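2-hydroxyisobutyryl-CoA synthetase (Aquincola tertiaricarbonis, PDB 6HDY) is an acyl-CoA synthetase-type protein of the ANL superfamily, with an AMP-binding domain followed by a smaller C-terminal domain. Local coordinates at residues Q59-K71 / A106-N118. Numbering follows the deposited sequence.
With SO4 (sulfate ion), chain D.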
ATOM      1  N   GLN A  59      30.126   7.394 -17.010  1.00 49.77           N
ATOM      2  CA  GLN A  59      30.631   8.765 -16.924  1.00 52.17           C
ATOM      3  C   GLN A  59      29.759   9.507 -15.916  1.00 53.94           C
ATOM      4  O   GLN A  59      30.271  10.241 -15.068  1.00 52.82           O
ATOM      5  CB  GLN A  59      30.562   9.457 -18.293  1.00 55.35           C
ATOM      6  CG  GLN A  59      31.697   9.076 -19.240  1.00 82.41           C
ATOM      7  CD  GLN A  59      31.356   9.236 -20.711  1.00104.73           C
ATOM      8  OE1 GLN A  59      30.522  10.063 -21.109  1.00102.69           O
ATOM      9  NE2 GLN A  59      32.030   8.469 -21.562  1.00 91.65           N
ATOM     10  N   TYR A  60      28.437   9.262 -15.972  1.00 49.09           N
ATOM     11  CA  TYR A  60      27.487   9.878 -15.051  1.00 47.59           C
ATOM     12  C   TYR A  60      27.795   9.461 -13.605  1.00 51.41           C
ATOM     13  O   TYR A  60      27.840  10.319 -12.745  1.00 53.47           O
ATOM     14  CB  TYR A  60      26.027   9.591 -15.473  1.00 46.69           C
ATOM     15  CG  TYR A  60      25.008  10.054 -14.443  1.00 48.95           C
ATOM     16  CD1 TYR A  60      24.577  11.382 -14.403  1.00 51.49           C
ATOM     17  CD2 TYR A  60      24.494   9.171 -13.493  1.00 46.86           C
ATOM     18  CE1 TYR A  60      23.642  11.806 -13.462  1.00 49.53           C
ATOM     19  CE2 TYR A  60      23.585   9.597 -12.529  1.00 47.29           C
ATOM     20  CZ  TYR A  60      23.162  10.915 -12.518  1.00 54.26           C
ATOM     21  OH  TYR A  60      22.290  11.329 -11.541  1.00 55.74           O
ATOM     22  N   ALA A  61      28.056   8.160 -13.358  1.00 48.22           N
ATOM     23  CA  ALA A  61      28.351   7.629 -12.019  1.00 46.75           C
ATOM     24  C   ALA A  61      29.693   8.125 -11.492  1.00 52.00           C
ATOM     25  O   ALA A  61      29.804   8.470 -10.326  1.00 49.99           O
ATOM     26  CB  ALA A  61      28.306   6.115 -12.035  1.00 44.84           C
ATOM     27  N   TRP A  62      30.707   8.206 -12.364  1.00 52.31           N
ATOM     28  CA  TRP A  62      32.036   8.729 -12.017  1.00 54.72           C
ATOM     29  C   TRP A  62      31.944  10.169 -11.536  1.00 60.21           C
ATOM     30  O   TRP A  62      32.682  10.573 -10.636  1.00 61.19           O
ATOM     31  CB  TRP A  62      32.925   8.681 -13.253  1.00 54.84           C
ATOM     32  CG  TRP A  62      34.338   9.125 -13.049  1.00 58.72           C
ATOM     33  CD1 TRP A  62      34.858  10.361 -13.314  1.00 64.72           C
ATOM     34  CD2 TRP A  62      35.441   8.295 -12.673  1.00 59.33           C
ATOM     35  NE1 TRP A  62      36.219  10.358 -13.106  1.00 66.69           N
ATOM     36  CE2 TRP A  62      36.609   9.094 -12.740  1.00 67.20           C
ATOM     37  CE3 TRP A  62      35.558   6.949 -12.276  1.00 58.74           C
ATOM     38  CZ2 TRP A  62      37.880   8.591 -12.425  1.00 68.24           C
ATOM     39  CZ3 TRP A  62      36.813   6.455 -11.954  1.00 62.21           C
ATOM     40  CH2 TRP A  62      37.957   7.270 -12.027  1.00 66.39           C
ATOM     41  N   GLU A  63      31.038  10.938 -12.146  1.00 57.93           N
ATOM     42  CA  GLU A  63      30.820  12.348 -11.834  1.00 60.41           C
ATOM     43  C   GLU A  63      30.018  12.582 -10.564  1.00 64.36           C
ATOM     44  O   GLU A  63      30.304  13.550  -9.863  1.00 67.07           O
ATOM     45  CB  GLU A  63      30.101  13.034 -13.016  1.00 62.40           C
ATOM     46  CG  GLU A  63      30.398  14.517 -13.167  1.00 78.43           C
ATOM     47  CD  GLU A  63      31.846  14.837 -13.480  1.00105.08           C
ATOM     48  OE1 GLU A  63      32.493  14.047 -14.209  1.00 87.73           O
ATOM     49  OE2 GLU A  63      32.337  15.875 -12.980  1.00113.05           O
ATOM     50  N   HIS A  64      28.993  11.739 -10.282  1.00 57.78           N
ATOM     51  CA  HIS A  64      28.068  11.986  -9.171  1.00 56.20           C
ATOM     52  C   HIS A  64      28.108  11.002  -8.005  1.00 56.96           C
ATOM     53  O   HIS A  64      27.559  11.291  -6.947  1.00 56.26           O
ATOM     54  CB  HIS A  64      26.646  12.057  -9.735  1.00 55.32           C
ATOM     55  CG  HIS A  64      26.453  13.215 -10.660  1.00 60.92           C
ATOM     56  ND1 HIS A  64      26.250  13.028 -12.011  1.00 62.88           N
ATOM     57  CD2 HIS A  64      26.509  14.538 -10.410  1.00 65.06           C
ATOM     58  CE1 HIS A  64      26.163  14.242 -12.534  1.00 64.28           C
ATOM     59  NE2 HIS A  64      26.303  15.178 -11.609  1.00 66.31           N
ATOM     60  N   ALA A  65      28.754   9.858  -8.178  1.00 51.99           N
ATOM     61  CA  ALA A  65      28.811   8.831  -7.139  1.00 48.94           C
ATOM     62  C   ALA A  65      30.227   8.548  -6.638  1.00 54.62           C
ATOM     63  O   ALA A  65      30.961   7.802  -7.285  1.00 56.15           O
ATOM     64  CB  ALA A  65      28.155   7.548  -7.626  1.00 45.56           C
ATOM     65  N   PRO A  66      30.611   9.042  -5.441  1.00 51.01           N
ATOM     66  CA  PRO A  66      31.944   8.698  -4.914  1.00 53.04           C
ATOM     67  C   PRO A  66      32.076   7.204  -4.602  1.00 55.57           C
ATOM     68  O   PRO A  66      33.190   6.714  -4.532  1.00 57.44           O
ATOM     69  CB  PRO A  66      32.087   9.592  -3.667  1.00 56.61           C
ATOM     70  CG  PRO A  66      31.020  10.626  -3.796  1.00 59.87           C
ATOM     71  CD  PRO A  66      29.898   9.955  -4.525  1.00 51.74           C
ATOM     72  N   PHE A  67      30.947   6.477  -4.462  1.00 49.70           N
ATOM     73  CA  PHE A  67      30.923   5.030  -4.242  1.00 47.40           C
ATOM     74  C   PHE A  67      31.535   4.347  -5.449  1.00 51.58           C
ATOM     75  O   PHE A  67      32.404   3.496  -5.277  1.00 52.30           O
ATOM     76  CB  PHE A  67      29.477   4.522  -4.018  1.00 46.08           C
ATOM     77  CG  PHE A  67      29.323   3.019  -4.090  1.00 45.18           C
ATOM     78  CD1 PHE A  67      29.685   2.215  -3.016  1.00 48.70           C
ATOM     79  CD2 PHE A  67      28.855   2.406  -5.247  1.00 45.05           C
ATOM     80  CE1 PHE A  67      29.588   0.820  -3.100  1.00 47.77           C
ATOM     81  CE2 PHE A  67      28.752   1.016  -5.324  1.00 46.33           C
ATOM     82  CZ  PHE A  67      29.116   0.234  -4.246  1.00 44.76           C
ATOM     83  N   TYR A  68      31.060   4.699  -6.671  1.00 46.56           N
ATOM     84  CA  TYR A  68      31.589   4.167  -7.916  1.00 45.75           C
ATOM     85  C   TYR A  68      32.986   4.690  -8.206  1.00 54.46           C
ATOM     86  O   TYR A  68      33.830   3.905  -8.613  1.00 55.62           O
ATOM     87  CB  TYR A  68      30.644   4.431  -9.090  1.00 44.70           C
ATOM     88  CG  TYR A  68      29.420   3.554  -9.040  1.00 41.75           C
ATOM     89  CD1 TYR A  68      29.516   2.176  -9.229  1.00 41.15           C
ATOM     90  CD2 TYR A  68      28.162   4.094  -8.792  1.00 41.12           C
ATOM     91  CE1 TYR A  68      28.397   1.355  -9.138  1.00 37.86           C
ATOM     92  CE2 TYR A  68      27.029   3.282  -8.727  1.00 39.59           C
ATOM     93  CZ  TYR A  68      27.152   1.913  -8.910  1.00 41.54           C
ATOM     94  OH  TYR A  68      26.048   1.106  -8.842  1.00 37.80           O
ATOM     95  N   ARG A  69      33.253   5.981  -7.960  1.00 54.68           N
ATOM     96  CA  ARG A  69      34.592   6.569  -8.154  1.00 58.18           C
ATOM     97  C   ARG A  69      35.652   5.807  -7.317  1.00 64.50           C
ATOM     98  O   ARG A  69      36.678   5.417  -7.872  1.00 64.51           O
ATOM     99  CB  ARG A  69      34.591   8.090  -7.867  1.00 56.56           C
ATOM    100  CG  ARG A  69      35.964   8.764  -7.947  1.00 68.16           C
ATOM    101  CD  ARG A  69      36.326   9.341  -9.313  1.00 73.74           C
ATOM    102  NE  ARG A  69      35.407  10.406  -9.716  1.00 76.63           N
ATOM    103  CZ  ARG A  69      35.627  11.709  -9.561  1.00 89.83           C
ATOM    104  NH1 ARG A  69      36.783  12.142  -9.063  1.00 82.05           N
ATOM    105  NH2 ARG A  69      34.705  12.589  -9.919  1.00 70.96           N
ATOM    106  N   ARG A  70      35.351   5.523  -6.019  1.00 61.48           N
ATOM    107  CA  ARG A  70      36.228   4.780  -5.099  1.00 61.89           C
ATOM    108  C   ARG A  70      36.392   3.318  -5.490  1.00 62.98           C
ATOM    109  O   ARG A  70      37.517   2.813  -5.491  1.00 65.04           O
ATOM    110  CB  ARG A  70      35.710   4.853  -3.656  1.00 59.77           C
ATOM    111  CG  ARG A  70      36.200   6.069  -2.880  1.00 68.20           C
ATOM    112  CD  ARG A  70      35.741   6.015  -1.429  1.00 76.97           C
ATOM    113  NE  ARG A  70      34.278   5.985  -1.307  1.00 77.41           N
ATOM    114  CZ  ARG A  70      33.512   7.066  -1.192  1.00 82.29           C
ATOM    115  NH1 ARG A  70      34.058   8.278  -1.172  1.00 69.13           N
ATOM    116  NH2 ARG A  70      32.196   6.946  -1.096  1.00 56.74           N
ATOM    117  N   LYS A  71      35.274   2.643  -5.807  1.00 55.72           N
ATOM    118  CA  LYS A  71      35.235   1.223  -6.159  1.00 53.53           C
ATOM    119  C   LYS A  71      35.988   0.951  -7.440  1.00 56.71           C
ATOM    120  O   LYS A  71      36.784   0.013  -7.490  1.00 56.76           O
ATOM    121  CB  LYS A  71      33.783   0.703  -6.260  1.00 53.13           C
ATOM    122  CG  LYS A  71      33.701  -0.814  -6.233  1.00 57.79           C
ATOM    123  CD  LYS A  71      32.329  -1.352  -6.622  1.00 64.24           C
ATOM    124  CE  LYS A  71      32.011  -2.681  -5.965  1.00 62.57           C
ATOM    125  NZ  LYS A  71      33.180  -3.615  -5.937  1.00 77.41           N
ATOM    126  N   ALA A 106      28.008   4.386   6.005  1.00 57.15           N
ATOM    127  CA  ALA A 106      28.986   5.478   6.009  1.00 59.40           C
ATOM    128  C   ALA A 106      28.404   6.775   5.455  1.00 62.66           C
ATOM    129  O   ALA A 106      28.797   7.845   5.903  1.00 64.96           O
ATOM    130  CB  ALA A 106      30.227   5.086   5.232  1.00 61.26           C
ATOM    131  N   HIS A 107      27.455   6.694   4.501  1.00 56.48           N
ATOM    132  CA  HIS A 107      26.831   7.889   3.911  1.00 55.76           C
ATOM    133  C   HIS A 107      25.302   7.782   3.999  1.00 57.12           C
ATOM    134  O   HIS A 107      24.625   7.552   2.995  1.00 53.61           O
ATOM    135  CB  HIS A 107      27.360   8.146   2.488  1.00 55.78           C
ATOM    136  CG  HIS A 107      28.855   8.138   2.428  1.00 61.31           C
ATOM    137  ND1 HIS A 107      29.599   9.237   2.831  1.00 66.17           N
ATOM    138  CD2 HIS A 107      29.699   7.131   2.104  1.00 62.67           C
ATOM    139  CE1 HIS A 107      30.867   8.878   2.693  1.00 67.27           C
ATOM    140  NE2 HIS A 107      30.975   7.622   2.247  1.00 65.57           N
ATOM    141  N   PRO A 108      24.744   7.917   5.228  1.00 54.94           N
ATOM    142  CA  PRO A 108      23.298   7.769   5.383  1.00 52.34           C
ATOM    143  C   PRO A 108      22.463   8.927   4.831  1.00 58.73           C
ATOM    144  O   PRO A 108      22.939  10.051   4.786  1.00 61.79           O
ATOM    145  CB  PRO A 108      23.135   7.602   6.897  1.00 55.04           C
ATOM    146  CG  PRO A 108      24.259   8.331   7.488  1.00 62.51           C
ATOM    147  CD  PRO A 108      25.397   8.221   6.526  1.00 58.84           C
ATOM    148  N   PRO A 109      21.202   8.692   4.426  1.00 54.74           N
ATOM    149  CA  PRO A 109      20.487   7.410   4.403  1.00 51.39           C
ATOM    150  C   PRO A 109      20.621   6.563   3.136  1.00 50.98           C
ATOM    151  O   PRO A 109      20.384   5.352   3.209  1.00 49.78           O
ATOM    152  CB  PRO A 109      19.040   7.841   4.626  1.00 52.26           C
ATOM    153  CG  PRO A 109      18.939   9.210   3.997  1.00 57.98           C
ATOM    154  CD  PRO A 109      20.338   9.796   3.963  1.00 56.51           C
ATOM    155  N   PHE A 110      20.947   7.171   1.979  1.00 45.88           N
ATOM    156  CA  PHE A 110      20.931   6.463   0.686  1.00 42.63           C
ATOM    157  C   PHE A 110      22.274   5.976   0.129  1.00 46.55           C
ATOM    158  O   PHE A 110      22.288   5.307  -0.908  1.00 44.05           O
ATOM    159  CB  PHE A 110      20.220   7.331  -0.365  1.00 43.26           C
ATOM    160  CG  PHE A 110      18.841   7.723   0.095  1.00 43.51           C
ATOM    161  CD1 PHE A 110      17.905   6.753   0.459  1.00 42.48           C
ATOM    162  CD2 PHE A 110      18.499   9.064   0.255  1.00 46.57           C
ATOM    163  CE1 PHE A 110      16.654   7.118   0.960  1.00 42.28           C
ATOM    164  CE2 PHE A 110      17.230   9.424   0.729  1.00 47.72           C
ATOM    165  CZ  PHE A 110      16.309   8.446   1.052  1.00 42.62           C
ATOM    166  N   GLY A 111      23.372   6.275   0.808  1.00 45.84           N
ATOM    167  CA  GLY A 111      24.684   5.844   0.342  1.00 46.67           C
ATOM    168  C   GLY A 111      25.366   6.821  -0.592  1.00 49.92           C
ATOM    169  O   GLY A 111      24.776   7.820  -1.030  1.00 48.07           O
ATOM    170  N   ASP A 112      26.618   6.512  -0.929  1.00 47.52           N
ATOM    171  CA  ASP A 112      27.379   7.382  -1.801  1.00 48.71           C
ATOM    172  C   ASP A 112      27.191   7.065  -3.289  1.00 51.18           C
ATOM    173  O   ASP A 112      27.948   7.559  -4.130  1.00 52.57           O
ATOM    174  CB  ASP A 112      28.846   7.441  -1.392  1.00 52.15           C
ATOM    175  CG  ASP A 112      29.221   8.840  -0.973  1.00 63.64           C
ATOM    176  OD1 ASP A 112      28.316   9.725  -0.952  1.00 61.53           O
ATOM    177  OD2 ASP A 112      30.416   9.073  -0.692  1.00 76.81           O
ATOM    178  N   TYR A 113      26.129   6.328  -3.608  1.00 43.00           N
ATOM    179  CA  TYR A 113      25.749   5.992  -4.970  1.00 40.79           C
ATOM    180  C   TYR A 113      24.385   6.605  -5.335  1.00 42.20           C
ATOM    181  O   TYR A 113      23.857   6.283  -6.393  1.00 41.82           O
ATOM    182  CB  TYR A 113      25.780   4.465  -5.196  1.00 39.80           C
ATOM    183  CG  TYR A 113      24.905   3.694  -4.238  1.00 39.25           C
ATOM    184  CD1 TYR A 113      25.345   3.399  -2.948  1.00 41.16           C
ATOM    185  CD2 TYR A 113      23.625   3.287  -4.603  1.00 37.27           C
ATOM    186  CE1 TYR A 113      24.526   2.739  -2.039  1.00 39.13           C
ATOM    187  CE2 TYR A 113      22.802   2.601  -3.707  1.00 36.93           C
ATOM    188  CZ  TYR A 113      23.250   2.359  -2.413  1.00 42.65           C
ATOM    189  OH  TYR A 113      22.487   1.666  -1.511  1.00 37.92           O
ATOM    190  N   VAL A 114      23.839   7.511  -4.488  1.00 38.99           N
ATOM    191  CA  VAL A 114      22.536   8.146  -4.723  1.00 38.24           C
ATOM    192  C   VAL A 114      22.511   8.994  -6.033  1.00 45.13           C
ATOM    193  O   VAL A 114      21.531   8.927  -6.767  1.00 42.81           O
ATOM    194  CB  VAL A 114      22.013   8.919  -3.493  1.00 43.02           C
ATOM    195  CG1 VAL A 114      22.881  10.141  -3.157  1.00 45.60           C
ATOM    196  CG2 VAL A 114      20.554   9.306  -3.668  1.00 41.55           C
ATOM    197  N   CYS A 115      23.589   9.774  -6.297  1.00 45.88           N
ATOM    198  CA  CYS A 115      23.896  10.598  -7.475  1.00 47.04           C
ATOM    199  C   CYS A 115      23.099  11.874  -7.547  1.00 51.34           C
ATOM    200  O   CYS A 115      23.675  12.924  -7.795  1.00 51.56           O
ATOM    201  CB  CYS A 115      23.781   9.806  -8.776  1.00 45.04           C
ATOM    202  SG  CYS A 115      24.998   8.483  -8.956  1.00 48.31           S
ATOM    203  N   VAL A 116      21.766  11.771  -7.425  1.00 46.75           N
ATOM    204  CA  VAL A 116      20.886  12.929  -7.529  1.00 46.70           C
ATOM    205  C   VAL A 116      20.961  13.759  -6.252  1.00 52.97           C
ATOM    206  O   VAL A 116      21.267  13.194  -5.192  1.00 52.17           O
ATOM    207  CB  VAL A 116      19.415  12.515  -7.861  1.00 46.32           C
ATOM    208  CG1 VAL A 116      19.301  11.886  -9.244  1.00 43.77           C
ATOM    209  CG2 VAL A 116      18.794  11.637  -6.780  1.00 43.36           C
ATOM    210  N   PRO A 117      20.646  15.079  -6.292  1.00 51.74           N
ATOM    211  CA  PRO A 117      20.599  15.832  -5.034  1.00 52.96           C
ATOM    212  C   PRO A 117      19.421  15.342  -4.203  1.00 55.59           C
ATOM    213  O   PRO A 117      18.468  14.783  -4.747  1.00 51.68           O
ATOM    214  CB  PRO A 117      20.375  17.285  -5.479  1.00 57.03           C
ATOM    215  CG  PRO A 117      20.587  17.298  -6.966  1.00 62.01           C
ATOM    216  CD  PRO A 117      20.238  15.924  -7.436  1.00 54.06           C
ATOM    217  N   ASN A 118      19.486  15.571  -2.889  1.00 56.01           N
ATOM    218  CA  ASN A 118      18.447  15.233  -1.916  1.00 54.63           C
ATOM    219  C   ASN A 118      17.062  15.725  -2.354  1.00 56.96           C
ATOM    220  O   ASN A 118      16.088  14.999  -2.222  1.00 53.92           O
ATOM    221  CB  ASN A 118      18.802  15.835  -0.555  1.00 60.38           C
ATOM    222  CG  ASN A 118      18.574  14.894   0.599  1.00 89.77           C
ATOM    223  OD1 ASN A 118      18.824  13.677   0.509  1.00 77.29           O
ATOM    224  ND2 ASN A 118      18.108  15.449   1.718  1.00 86.63           N
TER
HETATM  225  S   SO4 D 503      31.528   3.602   0.367  1.00 80.79           S
HETATM  226  O1  SO4 D 503      30.587   4.661  -0.072  1.00 76.64           O
HETATM  227  O2  SO4 D 503      31.801   3.708   1.809  1.00 82.04           O
HETATM  228  O3  SO4 D 503      32.784   3.753  -0.395  1.00 82.52           O
HETATM  229  O4  SO4 D 503      30.995   2.248   0.115  1.00 81.90           O
HETATM  230  O   HOH W   1      25.802  10.061  -4.958  1.00 33.99           O
HETATM  231  O   HOH W   2      25.947  14.094  -6.575  1.00 48.79           O
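Phe67 swings its ring back from the backbone N (chi1 167°) while Tyr113 holds its own between N and carbonyl carbon (chi1 57°), and the two side chains run alongside each other. The edge of Tyr113 is turned to the face of Phe67 in a T-shaped pair, ring centres 5.4 Å apart, with CB of Tyr113 3.7 Å from CD2 of Phe67. The loop after helix 97-106 packs here into the break between helices 43-64 and 66-74, in the AMP-binding part of the chain, where Ala65 is the N-cap of the second helix. The Asp112 carbonyl takes the Phe67 amide (N to O 3.2 Å), the donor standing well above the carbonyl plane. One turn on, Arg70 bends at chi3 and brings its guanidinium almost flat with the Asp112 carboxylate. Arg70 NH2 donates to the anti lone pair of Asp112 OD2 at 2.8 Å, a salt bridge with N-H...O nearly straight at 171°. Arg70 NE donates to sulfate O3 at 2.8 Å, and NH2 also donates to sulfate O1. At the end of the first helix, Cys115 SG lies 3.6 Å from Ala65 CB and obliquely beside the Tyr60 ring, whose hydroxyl is hydrogen-bonded to the Thr333 carbonyl. Two waters link His64 O to the loop: one accepts from Cys115 N, the other donates to Cys115 O. Asp112 probably balances the Arg70 charge, yet NE and NH2 still have N-H groups to give, and these, with Ser103, hold a sulfate probably from the crystallisation liquor.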